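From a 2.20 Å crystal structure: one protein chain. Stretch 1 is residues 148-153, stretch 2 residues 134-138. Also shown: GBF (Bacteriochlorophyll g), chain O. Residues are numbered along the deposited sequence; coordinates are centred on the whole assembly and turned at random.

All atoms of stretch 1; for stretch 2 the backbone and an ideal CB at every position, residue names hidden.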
# COMPACT_ATOMS: atom_id res chain seq x y z
N GLU A 148 3.90 50.84 4.19
CA GLU A 148 3.19 52.03 3.71
C GLU A 148 1.75 52.05 4.23
O GLU A 148 0.96 51.15 3.90
CB GLU A 148 3.15 52.08 2.18
CG GLU A 148 4.51 52.14 1.49
CD GLU A 148 4.38 52.08 -0.04
OE1 GLU A 148 3.40 52.64 -0.58
OE2 GLU A 148 5.24 51.45 -0.70
N PRO A 149 1.37 53.05 5.03
CA PRO A 149 -0.05 53.21 5.39
C PRO A 149 -0.91 53.19 4.13
O PRO A 149 -0.56 53.77 3.11
CB PRO A 149 -0.09 54.57 6.10
CG PRO A 149 1.32 54.76 6.61
CD PRO A 149 2.21 54.13 5.59
N THR A 150 -2.03 52.48 4.21
CA THR A 150 -2.84 52.27 3.01
C THR A 150 -3.78 53.44 2.71
O THR A 150 -4.18 53.62 1.55
CB THR A 150 -3.63 50.96 3.14
OG1 THR A 150 -4.63 51.07 4.16
CG2 THR A 150 -2.69 49.78 3.47
N GLY A 151 -4.12 54.25 3.71
CA GLY A 151 -5.27 55.12 3.60
C GLY A 151 -6.55 54.30 3.75
O GLY A 151 -6.53 53.11 4.07
N LEU A 152 -7.68 54.96 3.50
CA LEU A 152 -9.00 54.38 3.69
C LEU A 152 -9.91 54.89 2.59
O LEU A 152 -10.07 56.10 2.43
CB LEU A 152 -9.58 54.74 5.07
CG LEU A 152 -10.87 54.05 5.50
CD1 LEU A 152 -10.71 52.54 5.58
CD2 LEU A 152 -11.31 54.62 6.84
N SER A 153 -10.50 53.98 1.82
CA SER A 153 -11.43 54.36 0.76
C SER A 153 -12.57 53.36 0.73
O SER A 153 -12.39 52.18 1.03
CB SER A 153 -10.74 54.41 -0.61
OG SER A 153 -11.70 54.47 -1.65
N UNK A 134 -5.56 49.77 11.38
CA UNK A 134 -4.11 49.56 11.41
C UNK A 134 -3.52 49.69 10.01
O UNK A 134 -2.50 50.36 9.81
CB UNK A 134 -3.78 48.19 12.00
N UNK A 135 -4.12 48.99 9.05
CA UNK A 135 -3.72 49.13 7.65
C UNK A 135 -3.70 50.59 7.25
O UNK A 135 -2.73 51.09 6.67
CB UNK A 135 -4.66 48.34 6.73
N UNK A 136 -4.78 51.31 7.60
CA UNK A 136 -5.01 52.66 7.10
C UNK A 136 -3.92 53.61 7.56
O UNK A 136 -3.37 54.36 6.76
CB UNK A 136 -6.38 53.17 7.56
N UNK A 137 -3.61 53.59 8.85
CA UNK A 137 -2.75 54.60 9.45
C UNK A 137 -1.32 54.14 9.68
O UNK A 137 -0.40 54.97 9.65
CB UNK A 137 -3.35 55.05 10.78
N UNK A 138 -1.08 52.84 9.89
CA UNK A 138 0.26 52.32 10.12
C UNK A 138 0.80 51.49 8.97
O UNK A 138 2.00 51.50 8.73
CB UNK A 138 0.27 51.48 11.40
MG GBF O . -1.30 47.74 15.19
CHA GBF O . 2.20 48.01 15.20
CHB GBF O . -0.99 44.50 14.86
CHC GBF O . -4.74 47.63 15.59
CHD GBF O . -1.33 51.13 16.40
NA GBF O . 0.25 46.54 14.96
C1A GBF O . 1.58 46.71 14.79
C2A GBF O . 2.41 45.47 14.99
C3A GBF O . 1.38 44.49 14.41
C4A GBF O . 0.13 45.22 14.79
CMA GBF O . 1.43 44.34 12.90
CAA GBF O . 2.79 45.28 16.45
CBA GBF O . 2.87 43.85 16.99
CGA GBF O . 2.72 43.83 18.49
O1A GBF O . 2.98 44.79 19.18
O2A GBF O . 2.05 42.72 19.10
NB GBF O . -2.65 46.22 15.35
C1B GBF O . -2.38 44.96 15.02
C2B GBF O . -3.56 44.23 14.97
C3B GBF O . -4.59 45.12 15.17
C4B GBF O . -3.99 46.38 15.35
CMB GBF O . -3.67 42.75 14.76
CAB GBF O . -6.05 44.85 15.20
CBB GBF O . -6.73 43.76 14.88
NC GBF O . -2.70 49.09 15.83
C1C GBF O . -4.02 48.90 15.92
C2C GBF O . -4.99 49.93 16.37
C3C GBF O . -3.85 50.85 16.59
C4C GBF O . -2.59 50.37 16.27
CMC GBF O . -5.91 50.33 15.22
CAC GBF O . -4.00 52.25 17.09
CBC GBF O . -5.34 52.84 17.46
ND GBF O . -0.03 49.24 15.70
C1D GBF O . -0.04 50.49 16.12
C2D GBF O . 1.36 51.31 16.33
C3D GBF O . 2.06 50.19 15.92
C4D GBF O . 1.33 49.03 15.57
CMD GBF O . 1.82 52.67 16.78
CAD GBF O . 3.48 49.93 15.64
OBD GBF O . 4.57 50.51 15.92
CBD GBF O . 3.60 48.51 15.25
CGD GBF O . 4.22 48.38 13.90
O1D GBF O . 5.28 47.79 13.77
O2D GBF O . 3.56 48.97 12.74
CED GBF O . 3.49 48.31 11.47
C1 GBF O . 2.57 42.12 20.27
C2 GBF O . 1.47 42.05 21.31
C3 GBF O . 0.73 40.96 21.50
C4 GBF O . 0.93 39.74 20.67
C5 GBF O . -0.36 40.99 22.55
C6 GBF O . 0.14 40.76 23.96
C7 GBF O . -1.08 40.62 24.84
C8 GBF O . -1.03 40.14 26.09
C9 GBF O . 0.30 39.72 26.67
C10 GBF O . -2.30 40.02 26.90

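Position 134 has helical backbone angles (-64/-50), and its CA-to-CB bond points away from stretch 1, with nothing of that stretch within 5.5 Å of the ideal CB. The visible neighbour is the bacteriochlorophyll: the ideal CB of position 134 lies 4.1 Å from GBF MG, too far to touch but within reach of a short side chain carrying a metal ligand. Histidine suits this best, though other ligating side chains could be considered. The deposited residue is His 134, chi1 t, whose ND1 binds GBF MG at 2.6 Å; GBF CHB lies over one face of its ring.

At position 135 the helix continues (-52/-47), and CA-to-CB points sideways. The ideal CB stands 3.7 Å from Thr 150 OG1, so a CB is tolerated, but stretch 1 offers no charge that would demand a partner. The backbone does the polar work: Thr 150 N donates to the carbonyl O of 135 at 2.9 Å, with a nearly straight N-H...O angle of 170°. Because any residue supplies that carbonyl, the bond says little about identity, and several flexible aliphatic side chains would suit. The residue is Met 135, with chi angles m, t, p; its CB keeps the 3.7 Å approach to Thr 150 OG1.

Position 136 meets stretch 1 most extensively. Its angles (-63/-49) are helical, its CA lies 4.3 Å from Gly 151 CA, and its CB points sideways. The ideal CB is 3.5 Å from Gly 151 O, 4.3 Å from Leu 152 CB and 4.4 Å from Thr 150 OG1. This close surround favours a small side chain; alanine, glycine or serine are reasonable candidates. Thr 150 OG1 already donates to Gly 151 O at 2.8 Å, so that acceptor does not depend on a polar group here. The residue is Ala 136, whose methyl makes an apolar contact, CB to Leu 152 CB, at 4.4 Å. Its backbone adds two further links: Gly 151 N donates to Ala 136 O at 3.1 Å (152°), and Ala 136 CA makes a CA-H...O contact with Gly 151 O at 3.4 Å.

Position 137 points its CB away, and no atom of stretch 1 lies within 5.5 Å of that ideal CB, so many side chains would fit. It is Phe 137, chi1 m; its carbonyl O, rather than its ring, approaches Pro 149 CG at 3.5 Å.

Position 138 also points away from stretch 1, but the pigment macrocycle lies beyond its CB, making an aromatic plausible. Tyr 138, chi1 m, places CE2 3.2 Å from GBF CHD, which lies over one face of its ring.

Stretch 2 134-138: HMAFY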
# COMPACT_ATOMS: atom_id res chain seq x y z
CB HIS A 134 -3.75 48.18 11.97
CG HIS A 134 -2.32 47.86 11.75
ND1 HIS A 134 -1.34 48.17 12.67
CD2 HIS A 134 -1.67 47.35 10.67
CE1 HIS A 134 -0.16 47.82 12.20
NE2 HIS A 134 -0.33 47.34 10.98
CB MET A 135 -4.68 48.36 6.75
CG MET A 135 -4.65 46.81 6.85
SD MET A 135 -5.91 46.01 5.79
CE MET A 135 -5.27 46.52 4.19
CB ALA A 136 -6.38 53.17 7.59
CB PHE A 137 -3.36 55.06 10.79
CG PHE A 137 -4.68 55.77 10.65
CD1 PHE A 137 -4.74 57.15 10.46
CD2 PHE A 137 -5.87 55.07 10.74
CE1 PHE A 137 -5.96 57.80 10.34
CE2 PHE A 137 -7.08 55.72 10.63
CZ PHE A 137 -7.13 57.07 10.42
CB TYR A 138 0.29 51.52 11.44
CG TYR A 138 -0.18 52.41 12.59
CD1 TYR A 138 0.68 53.34 13.19
CD2 TYR A 138 -1.50 52.37 13.04
CE1 TYR A 138 0.24 54.17 14.23
CE2 TYR A 138 -1.94 53.18 14.07
CZ TYR A 138 -1.07 54.09 14.66
OH TYR A 138 -1.52 54.90 15.68
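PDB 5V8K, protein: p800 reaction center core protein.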